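Local coordinates for protein tannase (Lactobacillus plantarum, PDB 4J0K) that hydrolyses galloyl esters of tannins, probably as a serine esterase of the alpha/beta-hydrolase superfamily, at residues A[113-118]-A[133-138]; A[127-132]-A[358-363]; A[316-321]-A[334-339]; A[162-167]-A[450-455]; A[269-274]-A[282-287]. All blocks are in the same frame, centred on the assembly; numbering follows the deposited sequence.

Contact 1: A[113-118]-A[133-138]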
# COMPACT_ATOMS: atom_id res chain seq x y z
N GLY A 113 6.97 1.45 -13.87
CA GLY A 113 7.91 2.25 -13.11
C GLY A 113 7.24 3.54 -12.67
O GLY A 113 6.50 4.16 -13.44
N ILE A 114 7.52 3.94 -11.44
CA ILE A 114 6.79 5.03 -10.81
C ILE A 114 7.74 6.02 -10.14
O ILE A 114 8.62 5.62 -9.37
CB ILE A 114 5.80 4.49 -9.76
CG1 ILE A 114 4.58 3.89 -10.47
CG2 ILE A 114 5.34 5.59 -8.81
CD1 ILE A 114 4.32 2.47 -10.08
N ARG A 115 7.55 7.30 -10.44
CA ARG A 115 8.40 8.32 -9.83
C ARG A 115 8.21 8.34 -8.31
O ARG A 115 7.15 7.97 -7.79
CB ARG A 115 8.04 9.70 -10.38
CG ARG A 115 8.20 9.86 -11.87
CD ARG A 115 7.55 11.16 -12.31
NE ARG A 115 6.11 11.01 -12.46
CZ ARG A 115 5.25 12.02 -12.57
NH1 ARG A 115 5.69 13.27 -12.53
NH2 ARG A 115 3.95 11.78 -12.72
N GLY A 116 9.25 8.77 -7.60
CA GLY A 116 9.20 8.90 -6.16
C GLY A 116 9.78 10.24 -5.75
O GLY A 116 10.14 11.06 -6.61
N ARG A 117 9.92 10.45 -4.45
CA ARG A 117 10.29 11.77 -3.94
C ARG A 117 11.68 12.23 -4.36
O ARG A 117 11.95 13.42 -4.41
CB ARG A 117 10.11 11.84 -2.41
CG ARG A 117 10.63 10.61 -1.65
CD ARG A 117 10.14 10.61 -0.20
NE ARG A 117 10.63 9.47 0.56
CZ ARG A 117 11.83 9.42 1.15
NH1 ARG A 117 12.65 10.46 1.06
NH2 ARG A 117 12.21 8.35 1.82
N THR A 118 12.57 11.28 -4.67
CA THR A 118 13.93 11.66 -5.06
C THR A 118 14.10 11.86 -6.57
O THR A 118 15.16 12.28 -7.01
CB THR A 118 14.99 10.65 -4.57
OG1 THR A 118 14.59 9.32 -4.91
CG2 THR A 118 15.17 10.77 -3.06
N PHE A 133 3.31 9.65 -7.73
CA PHE A 133 3.27 8.18 -7.65
C PHE A 133 1.93 7.62 -8.12
O PHE A 133 1.88 6.68 -8.91
CB PHE A 133 3.61 7.66 -6.25
CG PHE A 133 2.56 7.95 -5.20
CD1 PHE A 133 1.71 6.94 -4.75
CD2 PHE A 133 2.43 9.22 -4.65
CE1 PHE A 133 0.74 7.20 -3.78
CE2 PHE A 133 1.47 9.49 -3.68
CZ PHE A 133 0.62 8.48 -3.23
N ILE A 134 0.84 8.19 -7.62
CA ILE A 134 -0.48 7.68 -7.98
C ILE A 134 -0.84 8.13 -9.40
O ILE A 134 -1.55 7.42 -10.13
CB ILE A 134 -1.56 8.12 -6.96
CG1 ILE A 134 -2.93 7.55 -7.34
CG2 ILE A 134 -1.61 9.64 -6.86
CD1 ILE A 134 -3.01 6.01 -7.27
N VAL A 135 -0.32 9.29 -9.82
CA VAL A 135 -0.55 9.73 -11.20
C VAL A 135 0.06 8.72 -12.17
O VAL A 135 -0.58 8.31 -13.15
CB VAL A 135 0.04 11.13 -11.47
CG1 VAL A 135 0.12 11.40 -12.98
CG2 VAL A 135 -0.77 12.22 -10.77
N ASP A 136 1.30 8.33 -11.89
CA ASP A 136 2.00 7.36 -12.73
C ASP A 136 1.27 6.00 -12.72
O ASP A 136 1.08 5.38 -13.76
CB ASP A 136 3.44 7.18 -12.25
CG ASP A 136 4.35 8.32 -12.67
OD1 ASP A 136 3.91 9.16 -13.49
OD2 ASP A 136 5.51 8.37 -12.19
N MET A 137 0.89 5.54 -11.53
CA MET A 137 0.17 4.28 -11.38
C MET A 137 -1.12 4.28 -12.21
O MET A 137 -1.45 3.29 -12.89
CB MET A 137 -0.15 4.04 -9.91
CG MET A 137 -0.79 2.68 -9.57
SD MET A 137 0.32 1.30 -9.92
CE MET A 137 -0.53 0.53 -11.30
N LYS A 138 -1.84 5.41 -12.17
CA LYS A 138 -3.06 5.58 -12.95
C LYS A 138 -2.75 5.62 -14.45
O LYS A 138 -3.52 5.12 -15.27
CB LYS A 138 -3.79 6.87 -12.55
CG LYS A 138 -4.51 6.82 -11.23
CD LYS A 138 -5.08 8.19 -10.86
CE LYS A 138 -5.98 8.12 -9.64
NZ LYS A 138 -7.24 7.38 -9.94

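Contact 2: A[127-132]-A[358-363]. With EGR (ethyl 3,4,5-trihydroxybenzoate), chain C.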
# COMPACT_ATOMS: atom_id res chain seq x y z
N VAL A 127 10.38 16.10 -9.62
CA VAL A 127 9.11 15.92 -10.30
C VAL A 127 8.44 14.62 -9.86
O VAL A 127 7.55 14.11 -10.55
CB VAL A 127 9.28 15.89 -11.83
CG1 VAL A 127 9.83 17.23 -12.33
CG2 VAL A 127 10.18 14.73 -12.24
N GLY A 128 8.86 14.10 -8.71
CA GLY A 128 8.32 12.83 -8.23
C GLY A 128 7.58 12.86 -6.90
O GLY A 128 7.19 11.82 -6.38
N GLN A 129 7.37 14.06 -6.34
CA GLN A 129 6.64 14.18 -5.08
C GLN A 129 5.12 14.17 -5.33
O GLN A 129 4.67 14.25 -6.48
CB GLN A 129 7.09 15.43 -4.31
CG GLN A 129 8.58 15.39 -3.93
CD GLN A 129 9.17 16.77 -3.68
OE1 GLN A 129 9.32 17.57 -4.61
NE2 GLN A 129 9.50 17.06 -2.43
N ALA A 130 4.33 14.06 -4.27
CA ALA A 130 2.89 13.85 -4.42
C ALA A 130 2.29 14.86 -5.39
O ALA A 130 2.65 16.03 -5.37
CB ALA A 130 2.20 13.92 -3.07
N PRO A 131 1.34 14.42 -6.23
CA PRO A 131 0.82 13.05 -6.28
C PRO A 131 1.42 12.23 -7.43
O PRO A 131 0.74 11.35 -7.96
CB PRO A 131 -0.66 13.27 -6.55
CG PRO A 131 -0.64 14.47 -7.51
CD PRO A 131 0.52 15.34 -7.04
N ALA A 132 2.66 12.50 -7.80
CA ALA A 132 3.33 11.80 -8.91
C ALA A 132 3.15 10.27 -8.89
O ALA A 132 2.88 9.65 -9.93
CB ALA A 132 4.81 12.15 -8.94
N GLU A 358 7.53 11.08 4.59
CA GLU A 358 6.26 11.72 4.27
C GLU A 358 6.40 13.24 4.19
O GLU A 358 5.66 13.90 3.45
CB GLU A 358 5.19 11.33 5.28
CG GLU A 358 4.84 9.84 5.33
CD GLU A 358 5.80 9.02 6.18
OE1 GLU A 358 6.56 9.61 6.98
OE2 GLU A 358 5.80 7.77 6.06
N ASN A 359 7.32 13.81 4.97
CA ASN A 359 7.57 15.25 4.84
C ASN A 359 8.09 15.52 3.44
O ASN A 359 7.63 16.44 2.77
CB ASN A 359 8.61 15.75 5.85
CG ASN A 359 8.08 15.80 7.28
OD1 ASN A 359 8.69 15.23 8.20
ND2 ASN A 359 6.95 16.48 7.48
N ASN A 360 9.04 14.70 3.02
CA ASN A 360 9.66 14.81 1.70
C ASN A 360 8.66 14.55 0.58
O ASN A 360 8.62 15.26 -0.43
CB ASN A 360 10.85 13.85 1.61
CG ASN A 360 11.67 14.02 0.34
OD1 ASN A 360 12.24 13.05 -0.19
ND2 ASN A 360 11.73 15.25 -0.16
N LEU A 361 7.86 13.51 0.76
CA LEU A 361 6.76 13.20 -0.14
C LEU A 361 5.89 14.42 -0.42
O LEU A 361 5.52 14.66 -1.58
CB LEU A 361 5.88 12.11 0.49
CG LEU A 361 4.54 11.85 -0.21
CD1 LEU A 361 4.77 11.32 -1.62
CD2 LEU A 361 3.70 10.88 0.61
N PHE A 362 5.54 15.17 0.62
CA PHE A 362 4.63 16.33 0.48
C PHE A 362 5.35 17.62 0.08
O PHE A 362 4.74 18.71 0.04
CB PHE A 362 3.82 16.56 1.76
CG PHE A 362 2.62 15.64 1.89
CD1 PHE A 362 1.53 15.77 1.03
CD2 PHE A 362 2.59 14.67 2.89
CE1 PHE A 362 0.42 14.94 1.16
CE2 PHE A 362 1.48 13.83 3.03
CZ PHE A 362 0.40 13.96 2.17
N GLY A 363 6.64 17.51 -0.23
CA GLY A 363 7.37 18.65 -0.74
C GLY A 363 7.04 18.85 -2.21
O GLY A 363 6.23 18.13 -2.78
C01 EGR C . 10.61 0.78 4.86
C02 EGR C . 9.67 0.02 3.98
O03 EGR C . 8.35 0.44 3.93
C04 EGR C . 8.06 1.69 3.41
O05 EGR C . 7.66 1.80 2.25
C06 EGR C . 7.66 2.75 4.37
C07 EGR C . 7.10 3.91 3.87
C08 EGR C . 6.71 4.93 4.73
O09 EGR C . 6.15 6.08 4.22
C10 EGR C . 6.90 4.76 6.11
O11 EGR C . 6.52 5.76 6.98
C12 EGR C . 7.46 3.59 6.60
O13 EGR C . 7.63 3.45 7.97
C14 EGR C . 7.85 2.58 5.73

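Contact 3: A[316-321]-A[334-339]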
# COMPACT_ATOMS: atom_id res chain seq x y z
N HIS A 316 4.00 -16.96 23.00
CA HIS A 316 4.53 -16.25 24.17
C HIS A 316 5.89 -15.62 23.90
O HIS A 316 6.55 -15.15 24.83
CB HIS A 316 4.57 -17.17 25.39
CG HIS A 316 3.22 -17.60 25.85
ND1 HIS A 316 2.20 -16.71 26.11
CD2 HIS A 316 2.70 -18.83 26.07
CE1 HIS A 316 1.12 -17.37 26.48
NE2 HIS A 316 1.39 -18.66 26.46
N LYS A 317 6.31 -15.61 22.64
CA LYS A 317 7.43 -14.79 22.21
C LYS A 317 7.13 -13.33 22.59
O LYS A 317 8.03 -12.55 22.93
CB LYS A 317 7.62 -14.92 20.70
CG LYS A 317 8.74 -14.08 20.10
CD LYS A 317 8.88 -14.37 18.60
CE LYS A 317 9.66 -13.26 17.90
NZ LYS A 317 9.83 -13.53 16.44
N TYR A 318 5.85 -12.98 22.55
CA TYR A 318 5.39 -11.64 22.94
C TYR A 318 4.57 -11.72 24.23
O TYR A 318 3.86 -12.70 24.48
CB TYR A 318 4.58 -11.00 21.81
CG TYR A 318 5.38 -10.80 20.54
CD1 TYR A 318 6.33 -9.79 20.45
CD2 TYR A 318 5.19 -11.63 19.43
CE1 TYR A 318 7.07 -9.60 19.29
CE2 TYR A 318 5.93 -11.45 18.26
CZ TYR A 318 6.86 -10.43 18.20
OH TYR A 318 7.61 -10.25 17.06
N ALA A 319 4.65 -10.67 25.05
CA ALA A 319 3.96 -10.65 26.34
C ALA A 319 2.46 -10.34 26.16
O ALA A 319 2.05 -9.84 25.11
CB ALA A 319 4.61 -9.63 27.28
N GLY A 320 1.66 -10.64 27.18
CA GLY A 320 0.28 -10.20 27.21
C GLY A 320 -0.81 -11.24 26.93
O GLY A 320 -1.95 -11.06 27.35
N PHE A 321 -0.47 -12.31 26.22
CA PHE A 321 -1.49 -13.26 25.81
C PHE A 321 -1.96 -14.18 26.92
O PHE A 321 -1.15 -14.75 27.67
CB PHE A 321 -1.03 -14.08 24.59
CG PHE A 321 -1.01 -13.28 23.31
CD1 PHE A 321 -2.18 -13.06 22.59
CD2 PHE A 321 0.17 -12.73 22.85
CE1 PHE A 321 -2.17 -12.32 21.43
CE2 PHE A 321 0.19 -11.98 21.68
CZ PHE A 321 -0.99 -11.77 20.97
N SER A 334 -1.35 -3.53 26.21
CA SER A 334 -0.17 -2.77 26.65
C SER A 334 1.08 -3.63 26.83
O SER A 334 2.19 -3.20 26.51
CB SER A 334 -0.45 -2.06 27.98
OG SER A 334 -1.54 -1.16 27.88
N ALA A 335 0.92 -4.82 27.37
CA ALA A 335 2.06 -5.71 27.55
C ALA A 335 2.59 -6.11 26.19
O ALA A 335 3.80 -6.05 25.92
CB ALA A 335 1.67 -6.94 28.37
N TYR A 336 1.67 -6.51 25.31
CA TYR A 336 2.05 -6.90 23.96
C TYR A 336 2.85 -5.78 23.30
O TYR A 336 3.96 -6.01 22.83
CB TYR A 336 0.81 -7.20 23.11
CG TYR A 336 1.14 -7.61 21.70
CD1 TYR A 336 1.64 -8.87 21.43
CD2 TYR A 336 0.95 -6.74 20.62
CE1 TYR A 336 1.95 -9.27 20.13
CE2 TYR A 336 1.25 -7.13 19.32
CZ TYR A 336 1.76 -8.40 19.09
OH TYR A 336 2.07 -8.81 17.81
N LEU A 337 2.28 -4.58 23.28
CA LEU A 337 2.91 -3.45 22.60
C LEU A 337 4.29 -3.15 23.17
O LEU A 337 5.20 -2.76 22.44
CB LEU A 337 2.01 -2.22 22.66
CG LEU A 337 0.69 -2.41 21.91
CD1 LEU A 337 -0.34 -1.32 22.23
CD2 LEU A 337 0.94 -2.48 20.41
N LYS A 338 4.45 -3.34 24.47
CA LYS A 338 5.73 -3.08 25.12
C LYS A 338 6.78 -4.07 24.62
O LYS A 338 7.94 -3.70 24.41
CB LYS A 338 5.58 -3.14 26.64
CG LYS A 338 6.83 -2.71 27.40
CD LYS A 338 6.61 -2.73 28.90
CE LYS A 338 7.95 -2.71 29.64
NZ LYS A 338 7.78 -2.40 31.10
N SER A 339 6.38 -5.33 24.43
CA SER A 339 7.31 -6.33 23.90
C SER A 339 7.48 -6.23 22.39
O SER A 339 8.52 -6.64 21.85
CB SER A 339 6.90 -7.75 24.34
OG SER A 339 5.55 -8.03 24.03

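Contact 4: A[162-167]-A[450-455]. With EGR (ethyl 3,4,5-trihydroxybenzoate), chain C.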
# COMPACT_ATOMS: atom_id res chain seq x y z
N GLY A 162 1.08 -4.19 -3.79
CA GLY A 162 2.18 -3.38 -3.29
C GLY A 162 2.35 -3.53 -1.79
O GLY A 162 1.44 -3.99 -1.09
N THR A 163 3.52 -3.13 -1.32
CA THR A 163 3.87 -3.22 0.09
C THR A 163 4.22 -1.83 0.63
O THR A 163 4.92 -1.06 -0.02
CB THR A 163 5.08 -4.15 0.27
OG1 THR A 163 4.66 -5.50 0.07
CG2 THR A 163 5.65 -4.01 1.67
N SER A 164 3.73 -1.53 1.84
CA SER A 164 4.02 -0.24 2.48
C SER A 164 3.49 0.92 1.65
O SER A 164 2.29 0.99 1.34
CB SER A 164 5.52 -0.06 2.69
OG SER A 164 6.15 -1.27 3.07
N ALA A 165 4.39 1.83 1.30
CA ALA A 165 4.05 2.97 0.44
C ALA A 165 3.44 2.42 -0.84
O ALA A 165 2.51 3.01 -1.41
CB ALA A 165 5.28 3.80 0.12
N GLY A 166 3.98 1.28 -1.28
CA GLY A 166 3.47 0.54 -2.41
C GLY A 166 2.08 0.00 -2.11
O GLY A 166 1.23 -0.07 -3.02
N GLY A 167 1.84 -0.37 -0.85
CA GLY A 167 0.52 -0.81 -0.42
C GLY A 167 -0.49 0.33 -0.48
O GLY A 167 -1.62 0.17 -0.97
N ILE A 450 4.54 -11.32 11.82
CA ILE A 450 5.04 -10.84 10.53
C ILE A 450 5.52 -9.39 10.61
O ILE A 450 4.77 -8.50 10.99
CB ILE A 450 3.99 -11.00 9.43
CG1 ILE A 450 3.79 -12.48 9.12
CG2 ILE A 450 4.44 -10.23 8.18
CD1 ILE A 450 5.08 -13.20 8.70
N PRO A 451 6.79 -9.15 10.25
CA PRO A 451 7.37 -7.81 10.32
C PRO A 451 6.92 -6.95 9.14
O PRO A 451 6.05 -7.36 8.36
CB PRO A 451 8.87 -8.09 10.20
CG PRO A 451 8.94 -9.32 9.35
CD PRO A 451 7.75 -10.16 9.75
N HIS A 452 7.51 -5.76 9.02
CA HIS A 452 7.26 -4.90 7.88
C HIS A 452 7.76 -5.59 6.60
O HIS A 452 8.97 -5.73 6.40
CB HIS A 452 7.98 -3.56 8.08
CG HIS A 452 7.40 -2.44 7.27
ND1 HIS A 452 6.07 -2.09 7.33
CD2 HIS A 452 7.97 -1.61 6.37
CE1 HIS A 452 5.85 -1.08 6.51
NE2 HIS A 452 6.99 -0.77 5.92
N SER A 453 6.82 -6.02 5.76
CA SER A 453 7.13 -6.82 4.58
C SER A 453 5.85 -7.09 3.75
O SER A 453 4.76 -6.66 4.13
CB SER A 453 7.75 -8.15 4.99
OG SER A 453 6.80 -8.95 5.69
N GLY A 454 6.00 -7.79 2.63
CA GLY A 454 4.85 -8.14 1.81
C GLY A 454 5.11 -9.40 1.01
O GLY A 454 6.22 -9.94 1.03
N ASP A 455 4.08 -9.88 0.31
CA ASP A 455 4.26 -10.98 -0.64
C ASP A 455 4.76 -12.25 0.02
O ASP A 455 5.48 -13.04 -0.61
CB ASP A 455 5.27 -10.58 -1.73
CG ASP A 455 4.73 -9.55 -2.71
OD1 ASP A 455 3.63 -8.99 -2.48
OD2 ASP A 455 5.42 -9.28 -3.71
C01 EGR C . 10.61 0.78 4.86
C02 EGR C . 9.67 0.02 3.98
O03 EGR C . 8.35 0.44 3.93
C04 EGR C . 8.06 1.69 3.41
O05 EGR C . 7.66 1.80 2.25
C06 EGR C . 7.66 2.75 4.37
C07 EGR C . 7.10 3.91 3.87
C08 EGR C . 6.71 4.93 4.73
O09 EGR C . 6.15 6.08 4.22
C10 EGR C . 6.90 4.76 6.11
O11 EGR C . 6.52 5.76 6.98
C12 EGR C . 7.46 3.59 6.60
O13 EGR C . 7.63 3.45 7.97
C14 EGR C . 7.85 2.58 5.73
O HOH W 1 3.92 -6.31 -2.73

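Contact 5: A[269-274]-A[282-287]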
# COMPACT_ATOMS: atom_id res chain seq x y z
N TYR A 269 -10.89 12.00 16.32
CA TYR A 269 -10.88 11.60 14.92
C TYR A 269 -11.64 10.29 14.72
O TYR A 269 -12.50 10.19 13.85
CB TYR A 269 -9.45 11.45 14.42
CG TYR A 269 -9.32 10.69 13.11
CD1 TYR A 269 -9.96 11.15 11.96
CD2 TYR A 269 -8.57 9.53 13.02
CE1 TYR A 269 -9.85 10.47 10.76
CE2 TYR A 269 -8.45 8.84 11.82
CZ TYR A 269 -9.09 9.32 10.70
OH TYR A 269 -8.98 8.65 9.50
N LEU A 270 -11.30 9.29 15.53
CA LEU A 270 -11.86 7.96 15.36
C LEU A 270 -13.38 8.04 15.51
O LEU A 270 -14.12 7.44 14.73
CB LEU A 270 -11.27 7.00 16.39
CG LEU A 270 -11.65 5.50 16.40
CD1 LEU A 270 -13.09 5.29 16.89
CD2 LEU A 270 -11.44 4.82 15.04
N ASN A 271 -13.83 8.80 16.49
CA ASN A 271 -15.26 8.87 16.79
C ASN A 271 -16.08 9.47 15.66
O ASN A 271 -17.17 8.99 15.36
CB ASN A 271 -15.50 9.61 18.11
CG ASN A 271 -15.22 8.75 19.33
OD1 ASN A 271 -15.21 7.51 19.24
ND2 ASN A 271 -14.97 9.39 20.46
N GLN A 272 -15.54 10.51 15.01
CA GLN A 272 -16.29 11.15 13.95
C GLN A 272 -16.36 10.31 12.67
O GLN A 272 -17.16 10.60 11.79
CB GLN A 272 -15.81 12.58 13.67
CG GLN A 272 -14.31 12.78 13.55
CD GLN A 272 -13.95 14.06 12.78
OE1 GLN A 272 -14.49 14.30 11.69
NE2 GLN A 272 -13.05 14.87 13.33
N LEU A 273 -15.54 9.27 12.58
CA LEU A 273 -15.58 8.39 11.41
C LEU A 273 -16.91 7.63 11.32
O LEU A 273 -17.36 7.27 10.23
CB LEU A 273 -14.42 7.39 11.42
CG LEU A 273 -13.01 7.96 11.22
CD1 LEU A 273 -11.97 6.86 11.36
CD2 LEU A 273 -12.85 8.68 9.87
N LYS A 274 -17.53 7.39 12.48
CA LYS A 274 -18.78 6.63 12.55
C LYS A 274 -18.63 5.19 12.02
O LYS A 274 -19.49 4.68 11.29
CB LYS A 274 -19.93 7.36 11.82
CG LYS A 274 -20.24 8.75 12.38
CD LYS A 274 -20.52 8.72 13.88
CE LYS A 274 -21.76 7.88 14.22
NZ LYS A 274 -22.09 7.87 15.68
N HIS A 282 -21.79 1.38 16.85
CA HIS A 282 -20.79 2.41 16.60
C HIS A 282 -19.52 2.05 17.36
O HIS A 282 -19.56 1.79 18.56
CB HIS A 282 -21.31 3.79 17.02
CG HIS A 282 -20.37 4.91 16.69
ND1 HIS A 282 -20.45 6.15 17.30
CD2 HIS A 282 -19.34 4.99 15.82
CE1 HIS A 282 -19.51 6.93 16.82
NE2 HIS A 282 -18.81 6.26 15.92
N LEU A 283 -18.40 1.99 16.65
CA LEU A 283 -17.12 1.71 17.28
C LEU A 283 -16.51 3.01 17.79
O LEU A 283 -16.29 3.94 17.01
CB LEU A 283 -16.17 1.03 16.30
CG LEU A 283 -16.60 -0.36 15.82
CD1 LEU A 283 -15.70 -0.84 14.69
CD2 LEU A 283 -16.59 -1.35 16.98
N THR A 284 -16.25 3.08 19.09
CA THR A 284 -15.82 4.34 19.69
C THR A 284 -14.64 4.22 20.65
O THR A 284 -14.23 3.12 21.04
CB THR A 284 -16.98 5.00 20.45
OG1 THR A 284 -17.46 4.10 21.46
CG2 THR A 284 -18.12 5.35 19.51
N LEU A 285 -14.11 5.37 21.04
CA LEU A 285 -13.13 5.45 22.12
C LEU A 285 -13.48 6.60 23.05
O LEU A 285 -13.99 7.64 22.61
CB LEU A 285 -11.73 5.65 21.57
CG LEU A 285 -11.12 4.55 20.70
CD1 LEU A 285 -9.81 5.05 20.10
CD2 LEU A 285 -10.90 3.30 21.53
N ASN A 286 -13.23 6.41 24.34
CA ASN A 286 -13.43 7.48 25.30
C ASN A 286 -12.20 8.38 25.37
O ASN A 286 -11.26 8.21 24.58
CB ASN A 286 -13.81 6.94 26.68
CG ASN A 286 -12.67 6.15 27.33
OD1 ASN A 286 -11.50 6.34 27.00
ND2 ASN A 286 -13.02 5.28 28.28
N GLU A 287 -12.21 9.33 26.31
CA GLU A 287 -11.14 10.33 26.39
C GLU A 287 -9.78 9.69 26.68
O GLU A 287 -8.74 10.26 26.38
CB GLU A 287 -11.46 11.39 27.46
CG GLU A 287 -12.82 12.04 27.31
CD GLU A 287 -13.86 11.46 28.25
OE1 GLU A 287 -14.37 10.36 27.97
OE2 GLU A 287 -14.18 12.11 29.27
O HOH W 2 -15.97 5.47 14.76

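Contact 1: A[113-118]-A[133-138]
Asp136 OD2 is gripped twice by Arg115: the backbone N reaches it at 2.9 Å, nearly straight, and NE at 2.7 Å. The pair ties the loop that follows strand 108-112 of the alpha/beta-hydrolase sheet to the first turns of helix 132-146, the next helix in the chain. Arg115 NH2 completes a side-on salt bridge by donating to Asp136 OD1, also at 2.7 Å, so two nitrogens take one carboxylate oxygen each. The match is not flat: the guanidinium and carboxylate planes stand 37° apart, and NH2 meets OD1 from above the carboxylate plane, whereas NE has OD2 in its own plane. A bend at chi3 (-81°) brings the NE side of the guanidinium round to the carboxylate. The carboxylate is buried, and Gln44 NE2 gives OD1 a further hydrogen bond; these donors would probably favour the charged form of Asp136. Beside the salt bridge Ile114 makes the apolar contact. Its CG2 branch lies 3.5 Å from Phe133 CA, at the start of the helix, while CG1 runs alongside Asp136 CB. Phe133 turns its ring away from the loop toward helix 165-175 and Tyr79. One turn on, Ile114 CD1 touches Met137 SD at 4.2 Å.

Contact 2: A[127-132]-A[358-363]
The short helix 357-361, which carries a gallate-binding glutamate in its first turn, is fastened at its other end to the loop leading into helix 132-146. Gln129 and Ala130 of that loop take two successive carbonyls of the helix. Gln129 NE2 donates to Asn360 O at 2.8 Å, in the carbonyl plane and close to its own amide plane, and Ala130 N donates to Leu361 O at 3.0 Å. Asn360 O also accepts from Gly363 N, so this carbonyl at the helix end serves two donors. With CG anti to the carbonyl carbon (chi1 -62°), the Gln129 side chain extends past the helix terminus; its amide lies against Gly363, NE2 coming within 3.1 Å of Gly363 C, and OE1 is held by Arg126 NE. In this alpha/beta-hydrolase the helix belongs to the long insertion between strands 200-204 and 411-415, while 127-132 comes from the loop after strand 108-112, so the bonds join the insertion to the core. Next to these bonds Leu361 CD1 packs on Ala130 CB, 3.9 Å away. Asn360 directs its own amide away from Gln129, ND2 donating to Lys368 O. At the far end Glu358 OE2 accepts from the ethyl gallate hydroxyl O09 at 2.5 Å; the neighbouring hydroxyl O11 comes so close that its geometry is doubtful. Ser356 OG is hydrogen-bonded to OE1.

Contact 3: A[316-321]-A[334-339]
Tyr336 fills the angle between Tyr318 and Phe321. Tyr336 CE1 comes 3.6 Å from Tyr318 CB, and the ring points its edge at the face of Tyr318 in an offset edge-to-face pair, with centroids 5.5 Å apart and planes at 62°. Tyr336 CD1 also lies 3.4 Å from Phe321 CE2, the two rings set obliquely. CG anti to the backbone N (chi1 180°) swings the Tyr336 ring from the helix out between them. Beside the rings, Ala319 N donates to Ser339 OG at 3.0 Å, and that hydroxyl in turn donates to Tyr336 O at 2.8 Å, linking the loop to the turn of helix that holds Tyr336. Ala319 O lies at the edge of the Tyr336 ring and receives a CA-H...O contact from Tyr336 CA. Gly320, at positive phi (105°), passes close over Ala335, its CA 3.7 Å from Ala335 CB. Farther out, the phenol ends are tied to other loops: Tyr318 OH to Asp449 OD1, Tyr336 OH to Ala418 O. Strands 321-324 and 327-331 pair as a beta hairpin, and the aromatic cluster closes helix 333-340 back onto the approach to that hairpin.

Contact 4: A[162-167]-A[450-455]
Ser164 and His452 turn their polar ends toward the same ester oxygen of ethyl gallate. His452 has CG anti to the backbone N (chi1 -158°), which carries its imidazole from the loop after strand 441-445 across to the serine. NE2 lies 3.0 Å from Ser164 OG, which sits oblique to the ring, whereas the ethoxy oxygen O03 lies near the ring plane, at the edge. His452 NE2 donates to EGR O03 at 2.7 Å, and Ser164 OG donates to the same oxygen at 2.9 Å; the OG distances hold for one of two modelled positions of the serine side chain. On the other side of the imidazole, ND1 is hydrogen-bonded to Asp420 OD2, which fixes the ring's rotation. Ser164 stands in a strained backbone conformation (phi 61°, psi -123°) at the tight turn between strand 158-161 and helix 165-175, which with its Gly-X-Ser-X-Gly sequence fits the nucleophile elbow of alpha/beta hydrolases. Next to it Thr163 packs against the backbone of the histidine loop: OG1 comes 3.2 Å from Gly454 CA, and CG2 faces Ser453 C. A water joins Thr163 OG1 to Asp455 OD1. Ala165 N, weakly bonded to carbonyl O05 at 3.4 Å, is placed as an oxyanion-hole donor would be. Ser164, His452 and Asp420 are arranged as in a catalytic triad, consistent with histidine acting as general base and then protonating the leaving alcohol through O03, as in related serine esterases.

Contact 5: A[269-274]-A[282-287]
Asn271 reads the backbone of Leu285 with both ends of its amide: OD1 accepts from Leu285 N at 3.0 Å, and ND2 donates to Leu285 O at 2.9 Å. This closes a helix-loop-helix connection in which the chain leaving helix 253-273 turns back along its last turn before entering helix 292-309. Both bonds are well aligned, with the OD1 bond falling on a lone pair and Leu285 O close to the Asn271 amide plane, so the side-chain amide imitates a neighbouring peptide and its rotation is fixed. A third, weak hydrogen bond runs from His282 NE2 to Asn271 O, which lies at the edge of the imidazole. Water enters the same corner, donating to Leu270 O and to Leu283 O. Apolar contact comes from the Leu270 and Leu285 side chains, which cross at about a right angle, Leu270 CG lying 4.2 Å from Leu285 CD1; Phe293 of helix 292-309 touches Leu270 and Leu285. A CH-pi contact adds to these. Bends at chi2 and chi3 fold Lys274 back over one face of His282, and Thr284 CG2 lies on the opposite face. Lys274 CE stands 3.7 Å from the centroid of the His282 ring, 15° off the normal.

How the contacts relate
Contacts 1 and 2 adjoin, their centres about 10 Å apart: Arg117 NH1 meets Asn360 OD1, and both contacts draw on the chain between strand 108-112 and helix 132-146. Their segments alternate along the sequence, as do those of contacts 2 and 4. Contact 4, nearest the centre of the chain, lies about 20 Å from contact 2, centre to centre; both touch ethyl gallate, one at the ester and the other at the ring hydroxyls. Contacts 5 and 3, in that order along the chain, are nested inside the loops closed by contacts 2 and 4. They lie in the insertion between strands 200-204 and 411-415, about 25 Å apart between centres; the same insertion also carries Glu358.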